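Local coordinates for choline binding protein PCPA (Streptococcus pneumoniae, PDB 4CP6), which probably attaches to choline on the pneumococcal surface and presents a leucine-rich repeat domain, and serves as a vaccine antigen, at residues Leu141-Leu146 and Lys163-Thr168; Ala157-Gln162 and Phe183-Asn188. One frame throughout, in Å; residues are numbered along the deposited sequence.

Interaction 1 of 2, residues Leu141-Leu146 and Lys163-Thr168; sequences LEEIEL and KLKKLT
Glu143 to Glu145 pair in parallel with Lys166 to Thr168, two neighbouring strands in the parallel sheet of a leucine-rich repeat solenoid. Backbone bonds hold the pair: Ile144 N donates to Lys166 O, Thr168 N to Ile144 O, and Leu146 N to Thr168 O at 2.8 Å. Where the strands begin, Glu142 O accepts twice, from Lys165 N at 2.8 Å and from Lys166 N at 3.2 Å, and one water spans Leu141 O and Lys163 N.

Apolar side chains line the inner face. Ile144 and Leu167 run alongside each other, with Ile144 CG2 3.8 Å from Leu167 CD1; branched aliphatic groups fill this buried layer without leaving polar atoms in it, and Ile120 and Phe122 continue it on the Ile144 side. Leu141 and Leu164 repeat the pattern, CG to CD1.

Glu143, Glu145, Lys166 and Thr168 occupy the other face. Glu143 OE2 stays 4.3 Å from NZ of Lys165, which comes from the preceding loop, too far for a salt bridge. Thr168 OG1, set between backbone N and carbonyl carbon (chi1 59°), meets Glu145 CG at 3.5 Å. Glu145 OE2 bonds to Ser170 OG; another water lies 2.7 Å from Thr168 OG1 and donates a weak bond to Glu145 OE1.

Interaction 2 of 2, residues Ala157-Gln162 and Phe183-Asn188; sequences AFSFSQ and FANLSN
The side-chain amide of Asn185 lies flat over one face of the Phe160 ring, the two planes only 7° apart. Asn185 CG is 3.4 Å from Phe160 CE2, while Asn185 CB sits 3.5 Å from the ring centroid in a CH-pi contact, displaced toward the rim. The amide's turn is fixed by Asn185 ND2, which donates to Ser159 OG at 3.0 Å, nearly in the amide plane. Ser159 OG is anti to its backbone N (chi1 -179°), which places the oxygen within reach of Asn185 ND2. Asparagine suits the place because its short side chain offers both a flat surface for the ring and an N-H for the hydroxyl. Phe160 also stacks with the ring of Phe138.

These are equivalent loops of successive coils in the leucine-rich repeat solenoid, and they follow one another closely: Phe160 N donates to Ala184 O, and the CA atoms of Ser159 and Phe160 make C-H...O contacts with Ala184 O and Asn185 O. A type II beta turn shapes Phe158 to Ser161. Its first carbonyl, Phe158 O, is gripped by Ser161 N and by Ser161 OG, both from the same face of its plane; the hydroxyl is also bonded to Ser139 OG of the preceding coil.

Deeper in, Phe158 and Phe183 run alongside each other, with Phe158 CD2 near the plane of the Phe183 ring at its edge, 3.9 Å from CE1. Leu186 CD2 comes within 3.4 Å of both Phe158 O and Ser161 O. One water accepts from Gln162 NE2 and donates to Asn185 O, while a second accepts from Asn188 N and donates to Ser161 O at 2.9 Å.

Interactions 1 and 2 lie in the same solenoid, their centres 10 Å apart, and their segments alternate along the chain, Gln162 being followed directly by Lys163 within the same loop, which leads into strand 166-169. Interaction 1 therefore joins the coil of 141-146 to this next one, and interaction 2 joins that coil to the one after. Between them Leu141 CD2 packs 3.9 Å from Phe158 CE1, tying the aliphatic layer to the phenylalanines. Elsewhere Asn188 meets 163-168, with Lys165 CB 3.6 Å from Asn188 O and Leu164 O equally far from Asn188 CB. Both are repeat-to-repeat packing.

Interaction 1 of 2, residues Leu141-Leu146 and Lys163-Thr168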
ATOM      1  N   LEU A 141      -8.976  10.447  11.951  1.00 12.53           N
ATOM      2  CA  LEU A 141      -7.876  10.623  12.876  1.00 13.83           C
ATOM      3  C   LEU A 141      -6.842  11.597  12.314  1.00 15.76           C
ATOM      4  O   LEU A 141      -6.468  11.484  11.152  1.00 14.21           O
ATOM      5  CB  LEU A 141      -7.208   9.254  13.051  1.00 15.52           C
ATOM      6  CG  LEU A 141      -6.219   9.012  14.161  1.00 21.77           C
ATOM      7  CD1 LEU A 141      -6.849   9.311  15.535  1.00 20.44           C
ATOM      8  CD2 LEU A 141      -5.807   7.531  14.133  1.00 23.31           C
ATOM      9  N   GLU A 142      -6.392  12.531  13.140  1.00 13.74           N
ATOM     10  CA  GLU A 142      -5.363  13.466  12.720  1.00 13.80           C
ATOM     11  C   GLU A 142      -4.051  13.168  13.363  1.00 14.23           C
ATOM     12  O   GLU A 142      -3.024  13.427  12.751  1.00 15.60           O
ATOM     13  CB  GLU A 142      -5.784  14.918  12.983  1.00 14.89           C
ATOM     14  CG  GLU A 142      -7.024  15.236  12.164  1.00 20.02           C
ATOM     15  CD  GLU A 142      -7.534  16.652  12.282  1.00 33.60           C
ATOM     16  OE1 GLU A 142      -7.019  17.407  13.136  1.00 28.43           O
ATOM     17  OE2 GLU A 142      -8.477  16.995  11.534  1.00 29.27           O
ATOM     18  N   GLU A 143      -4.065  12.690  14.606  1.00 13.12           N
ATOM     19  CA  GLU A 143      -2.847  12.410  15.363  1.00 14.63           C
ATOM     20  C   GLU A 143      -3.051  11.226  16.281  1.00 15.79           C
ATOM     21  O   GLU A 143      -4.098  11.116  16.934  1.00 15.64           O
ATOM     22  CB  GLU A 143      -2.499  13.617  16.275  1.00 17.35           C
ATOM     23  CG  GLU A 143      -1.930  14.826  15.543  1.00 32.41           C
ATOM     24  CD  GLU A 143      -1.276  15.885  16.415  1.00 54.96           C
ATOM     25  OE1 GLU A 143      -1.316  15.753  17.660  1.00 42.87           O
ATOM     26  OE2 GLU A 143      -0.717  16.850  15.844  1.00 57.79           O
ATOM     27  N   ILE A 144      -2.021  10.375  16.398  1.00 12.78           N
ATOM     28  CA  ILE A 144      -2.047   9.258  17.330  1.00 11.32           C
ATOM     29  C   ILE A 144      -0.625   8.878  17.682  1.00 13.13           C
ATOM     30  O   ILE A 144       0.254   8.848  16.805  1.00 12.74           O
ATOM     31  CB  ILE A 144      -2.857   8.027  16.779  1.00 12.90           C
ATOM     32  CG1 ILE A 144      -3.166   6.975  17.885  1.00 13.49           C
ATOM     33  CG2 ILE A 144      -2.127   7.364  15.568  1.00 13.33           C
ATOM     34  CD1 ILE A 144      -4.127   5.836  17.454  1.00 13.74           C
ATOM     35  N   GLU A 145      -0.394   8.598  18.962  1.00 11.94           N
ATOM     36  CA  GLU A 145       0.883   8.107  19.450  1.00 12.17           C
ATOM     37  C   GLU A 145       0.602   6.710  19.983  1.00 13.21           C
ATOM     38  O   GLU A 145      -0.136   6.557  20.977  1.00 13.50           O
ATOM     39  CB  GLU A 145       1.430   8.993  20.567  1.00 13.88           C
ATOM     40  CG  GLU A 145       2.771   8.493  21.078  1.00 16.45           C
ATOM     41  CD  GLU A 145       3.509   9.392  22.058  1.00 37.82           C
ATOM     42  OE1 GLU A 145       3.227  10.612  22.106  1.00 42.78           O
ATOM     43  OE2 GLU A 145       4.438   8.882  22.722  1.00 33.74           O
ATOM     44  N   LEU A 146       1.128   5.667  19.293  1.00 11.87           N
ATOM     45  CA  LEU A 146       0.851   4.286  19.658  1.00 11.78           C
ATOM     46  C   LEU A 146       1.692   3.854  20.826  1.00 13.07           C
ATOM     47  O   LEU A 146       2.878   4.217  20.881  1.00 13.76           O
ATOM     48  CB  LEU A 146       0.975   3.364  18.437  1.00 11.91           C
ATOM     49  CG  LEU A 146      -0.075   3.685  17.361  1.00 15.31           C
ATOM     50  CD1 LEU A 146       0.218   2.971  16.059  1.00 17.36           C
ATOM     51  CD2 LEU A 146      -1.489   3.324  17.829  1.00 13.87           C
ATOM     52  N   LYS A 163      -6.859  12.398   6.793  1.00 13.46           N
ATOM     53  CA  LYS A 163      -6.425  13.574   7.534  1.00 13.55           C
ATOM     54  C   LYS A 163      -5.300  13.247   8.516  1.00 15.24           C
ATOM     55  O   LYS A 163      -4.829  14.136   9.221  1.00 15.92           O
ATOM     56  CB  LYS A 163      -7.636  14.152   8.308  1.00 15.39           C
ATOM     57  CG  LYS A 163      -8.750  14.750   7.400  1.00 24.20           C
ATOM     58  CD  LYS A 163      -8.259  15.956   6.593  1.00 36.36           C
ATOM     59  CE  LYS A 163      -9.271  16.466   5.592  1.00 45.52           C
ATOM     60  NZ  LYS A 163      -8.633  17.363   4.590  1.00 51.07           N
ATOM     61  N   LEU A 164      -4.861  11.975   8.564  1.00 12.99           N
ATOM     62  CA  LEU A 164      -3.809  11.569   9.511  1.00 12.64           C
ATOM     63  C   LEU A 164      -2.507  12.309   9.182  1.00 13.45           C
ATOM     64  O   LEU A 164      -1.970  12.179   8.083  1.00 13.67           O
ATOM     65  CB  LEU A 164      -3.643  10.038   9.477  1.00 12.73           C
ATOM     66  CG  LEU A 164      -2.597   9.450  10.410  1.00 14.59           C
ATOM     67  CD1 LEU A 164      -2.924   9.731  11.913  1.00 13.84           C
ATOM     68  CD2 LEU A 164      -2.436   7.976  10.137  1.00 15.75           C
ATOM     69  N   LYS A 165      -2.050  13.155  10.121  1.00 13.44           N
ATOM     70  CA  LYS A 165      -0.869  13.969   9.884  1.00 13.91           C
ATOM     71  C   LYS A 165       0.306  13.584  10.774  1.00 16.28           C
ATOM     72  O   LYS A 165       1.443  13.885  10.422  1.00 17.17           O
ATOM     73  CB  LYS A 165      -1.162  15.492   9.939  1.00 18.53           C
ATOM     74  CG  LYS A 165      -1.564  16.073  11.285  1.00 38.57           C
ATOM     75  CD  LYS A 165      -1.389  17.595  11.270  1.00 49.28           C
ATOM     76  CE  LYS A 165      -1.350  18.197  12.656  1.00 62.81           C
ATOM     77  NZ  LYS A 165      -1.018  19.650  12.618  1.00 68.92           N
ATOM     78  N   LYS A 166       0.058  12.955  11.910  1.00 13.07           N
ATOM     79  CA  LYS A 166       1.137  12.543  12.801  1.00 14.39           C
ATOM     80  C   LYS A 166       0.845  11.167  13.342  1.00 16.48           C
ATOM     81  O   LYS A 166      -0.204  10.964  13.946  1.00 16.03           O
ATOM     82  CB  LYS A 166       1.357  13.575  13.925  1.00 17.92           C
ATOM     83  CG  LYS A 166       2.613  13.301  14.758  1.00 25.47           C
ATOM     84  CD  LYS A 166       2.878  14.452  15.727  1.00 29.52           C
ATOM     85  CE  LYS A 166       3.787  14.040  16.855  1.00 39.12           C
ATOM     86  NZ  LYS A 166       4.096  15.190  17.745  1.00 55.84           N
ATOM     87  N   LEU A 167       1.748  10.218  13.114  1.00 13.40           N
ATOM     88  CA  LEU A 167       1.598   8.864  13.618  1.00 12.89           C
ATOM     89  C   LEU A 167       2.942   8.522  14.183  1.00 13.98           C
ATOM     90  O   LEU A 167       3.915   8.442  13.427  1.00 13.86           O
ATOM     91  CB  LEU A 167       1.173   7.855  12.533  1.00 14.46           C
ATOM     92  CG  LEU A 167       0.720   6.475  13.159  1.00 20.09           C
ATOM     93  CD1 LEU A 167      -0.516   5.914  12.504  1.00 22.96           C
ATOM     94  CD2 LEU A 167       1.825   5.451  13.133  1.00 24.34           C
ATOM     95  N   THR A 168       3.019   8.377  15.504  1.00 11.77           N
ATOM     96  CA  THR A 168       4.283   8.095  16.176  1.00 11.62           C
ATOM     97  C   THR A 168       4.128   6.910  17.114  1.00 12.27           C
ATOM     98  O   THR A 168       3.014   6.443  17.372  1.00 11.72           O
ATOM     99  CB  THR A 168       4.751   9.307  16.977  1.00 13.87           C
ATOM    100  OG1 THR A 168       3.748   9.639  17.938  1.00 15.80           O
ATOM    101  CG2 THR A 168       5.053  10.525  16.106  1.00 15.76           C
TER
HETATM  102  O   HOH W   1      -7.703  10.658   8.871  1.00 14.33           O
HETATM  103  O   HOH W   2       1.707  11.304  17.234  1.00 21.55           O
HETATM  104  O   HOH W   3       4.774  11.245  19.847  1.00 48.65           O

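Interaction 2 of 2, residues Ala157-Gln162 and Phe183-Asn188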
ATOM      1  N   ALA A 157      -4.929  -1.305   8.645  1.00  9.19           N
ATOM      2  CA  ALA A 157      -5.394  -0.705   9.906  1.00  8.83           C
ATOM      3  C   ALA A 157      -5.687   0.774   9.856  1.00 10.98           C
ATOM      4  O   ALA A 157      -6.652   1.204  10.494  1.00 11.09           O
ATOM      5  CB  ALA A 157      -4.409  -0.990  11.042  1.00 10.78           C
ATOM      6  N   PHE A 158      -4.903   1.572   9.129  1.00  9.78           N
ATOM      7  CA  PHE A 158      -5.151   3.017   9.059  1.00  9.86           C
ATOM      8  C   PHE A 158      -5.479   3.453   7.648  1.00 11.16           C
ATOM      9  O   PHE A 158      -5.535   4.649   7.382  1.00 11.83           O
ATOM     10  CB  PHE A 158      -3.929   3.823   9.587  1.00 10.65           C
ATOM     11  CG  PHE A 158      -3.669   3.584  11.050  1.00 11.45           C
ATOM     12  CD1 PHE A 158      -4.352   4.312  12.020  1.00 11.96           C
ATOM     13  CD2 PHE A 158      -2.803   2.577  11.467  1.00 12.16           C
ATOM     14  CE1 PHE A 158      -4.150   4.067  13.382  1.00 12.99           C
ATOM     15  CE2 PHE A 158      -2.608   2.319  12.835  1.00 13.32           C
ATOM     16  CZ  PHE A 158      -3.302   3.057  13.782  1.00 12.28           C
ATOM     17  N   SER A 159      -5.716   2.499   6.743  1.00 10.09           N
ATOM     18  CA  SER A 159      -5.952   2.793   5.345  1.00 10.83           C
ATOM     19  C   SER A 159      -7.056   3.821   5.187  1.00 12.50           C
ATOM     20  O   SER A 159      -8.116   3.714   5.830  1.00 11.76           O
ATOM     21  CB  SER A 159      -6.312   1.515   4.601  1.00 11.67           C
ATOM     22  OG  SER A 159      -6.525   1.764   3.217  1.00 13.68           O
ATOM     23  N   PHE A 160      -6.836   4.790   4.298  1.00 10.52           N
ATOM     24  CA  PHE A 160      -7.828   5.812   3.958  1.00 10.53           C
ATOM     25  C   PHE A 160      -8.106   6.789   5.104  1.00 12.86           C
ATOM     26  O   PHE A 160      -9.142   7.475   5.089  1.00 13.40           O
ATOM     27  CB  PHE A 160      -9.115   5.180   3.398  1.00 11.89           C
ATOM     28  CG  PHE A 160      -9.255   5.335   1.907  1.00 14.00           C
ATOM     29  CD1 PHE A 160      -9.421   6.592   1.336  1.00 17.80           C
ATOM     30  CD2 PHE A 160      -9.260   4.227   1.077  1.00 16.71           C
ATOM     31  CE1 PHE A 160      -9.550   6.738  -0.056  1.00 19.57           C
ATOM     32  CE2 PHE A 160      -9.376   4.372  -0.309  1.00 19.50           C
ATOM     33  CZ  PHE A 160      -9.552   5.624  -0.857  1.00 17.45           C
ATOM     34  N   SER A 161      -7.186   6.885   6.077  1.00 11.62           N
ATOM     35  CA  SER A 161      -7.260   7.922   7.111  1.00 10.88           C
ATOM     36  C   SER A 161      -6.631   9.178   6.477  1.00 13.11           C
ATOM     37  O   SER A 161      -5.446   9.466   6.670  1.00 12.33           O
ATOM     38  CB  SER A 161      -6.523   7.494   8.380  1.00 12.02           C
ATOM     39  OG  SER A 161      -7.184   6.400   8.997  1.00 13.42           O
ATOM     40  N   GLN A 162      -7.419   9.863   5.664  1.00 12.61           N
ATOM     41  CA  GLN A 162      -6.929  10.942   4.812  1.00 13.46           C
ATOM     42  C   GLN A 162      -6.444  12.175   5.535  1.00 16.36           C
ATOM     43  O   GLN A 162      -5.679  12.918   4.926  1.00 17.79           O
ATOM     44  CB  GLN A 162      -7.960  11.312   3.781  1.00 16.10           C
ATOM     45  CG  GLN A 162      -8.097  10.214   2.738  1.00 25.76           C
ATOM     46  CD  GLN A 162      -9.127  10.550   1.693  1.00 43.60           C
ATOM     47  OE1 GLN A 162     -10.229  11.048   1.981  1.00 42.50           O
ATOM     48  NE2 GLN A 162      -8.800  10.246   0.458  1.00 35.64           N
ATOM     49  N   PHE A 183      -0.745   1.475   5.989  1.00  9.38           N
ATOM     50  CA  PHE A 183      -0.607   2.927   5.821  1.00  8.98           C
ATOM     51  C   PHE A 183      -0.910   3.327   4.390  1.00 11.41           C
ATOM     52  O   PHE A 183      -0.262   4.231   3.838  1.00 11.08           O
ATOM     53  CB  PHE A 183       0.830   3.358   6.218  1.00 10.24           C
ATOM     54  CG  PHE A 183       1.256   2.939   7.609  1.00 11.49           C
ATOM     55  CD1 PHE A 183       0.428   3.157   8.705  1.00 14.36           C
ATOM     56  CD2 PHE A 183       2.492   2.334   7.821  1.00 12.33           C
ATOM     57  CE1 PHE A 183       0.809   2.720   9.988  1.00 13.79           C
ATOM     58  CE2 PHE A 183       2.889   1.952   9.112  1.00 14.43           C
ATOM     59  CZ  PHE A 183       2.040   2.131  10.175  1.00 12.12           C
ATOM     60  N   ALA A 184      -1.917   2.659   3.801  1.00  9.09           N
ATOM     61  CA  ALA A 184      -2.316   2.891   2.418  1.00  9.30           C
ATOM     62  C   ALA A 184      -3.354   4.019   2.316  1.00 10.69           C
ATOM     63  O   ALA A 184      -4.061   4.339   3.287  1.00 10.56           O
ATOM     64  CB  ALA A 184      -2.911   1.603   1.865  1.00 11.06           C
ATOM     65  N   ASN A 185      -3.446   4.628   1.121  1.00  9.41           N
ATOM     66  CA  ASN A 185      -4.463   5.656   0.820  1.00  9.46           C
ATOM     67  C   ASN A 185      -4.421   6.848   1.747  1.00 11.24           C
ATOM     68  O   ASN A 185      -5.493   7.423   2.065  1.00 12.05           O
ATOM     69  CB  ASN A 185      -5.893   5.045   0.814  1.00 10.74           C
ATOM     70  CG  ASN A 185      -5.994   3.887  -0.134  1.00 12.32           C
ATOM     71  OD1 ASN A 185      -6.027   4.084  -1.352  1.00 13.59           O
ATOM     72  ND2 ASN A 185      -5.979   2.658   0.410  1.00 12.29           N
ATOM     73  N   LEU A 186      -3.213   7.232   2.191  1.00 10.43           N
ATOM     74  CA  LEU A 186      -3.086   8.396   3.050  1.00  9.53           C
ATOM     75  C   LEU A 186      -2.784   9.649   2.249  1.00 11.69           C
ATOM     76  O   LEU A 186      -2.151   9.570   1.201  1.00 12.80           O
ATOM     77  CB  LEU A 186      -2.021   8.201   4.114  1.00  9.91           C
ATOM     78  CG  LEU A 186      -2.166   6.944   5.005  1.00 10.08           C
ATOM     79  CD1 LEU A 186      -0.998   6.826   6.023  1.00 13.00           C
ATOM     80  CD2 LEU A 186      -3.514   6.863   5.715  1.00 12.83           C
ATOM     81  N   SER A 187      -3.184  10.821   2.768  1.00 11.06           N
ATOM     82  CA  SER A 187      -3.049  12.064   2.007  1.00 11.44           C
ATOM     83  C   SER A 187      -2.347  13.173   2.768  1.00 13.56           C
ATOM     84  O   SER A 187      -2.001  14.179   2.138  1.00 13.75           O
ATOM     85  CB  SER A 187      -4.438  12.589   1.629  1.00 14.06           C
ATOM     86  OG  SER A 187      -5.173  11.639   0.879  1.00 19.37           O
ATOM     87  N   ASN A 188      -2.154  13.041   4.092  1.00 11.21           N
ATOM     88  CA  ASN A 188      -1.587  14.121   4.891  1.00 12.78           C
ATOM     89  C   ASN A 188      -0.462  13.698   5.807  1.00 13.29           C
ATOM     90  O   ASN A 188      -0.063  14.489   6.674  1.00 13.94           O
ATOM     91  CB  ASN A 188      -2.707  14.810   5.697  1.00 13.57           C
ATOM     92  CG  ASN A 188      -3.499  15.747   4.823  1.00 24.48           C
ATOM     93  OD1 ASN A 188      -4.598  15.433   4.375  1.00 25.85           O
ATOM     94  ND2 ASN A 188      -2.884  16.844   4.430  1.00 21.94           N
TER
HETATM   95  O   HOH W   4      -3.087  10.945   5.896  1.00 12.19           O
HETATM   96  O   HOH W   5      -6.596   8.654  -0.227  1.00 30.54           O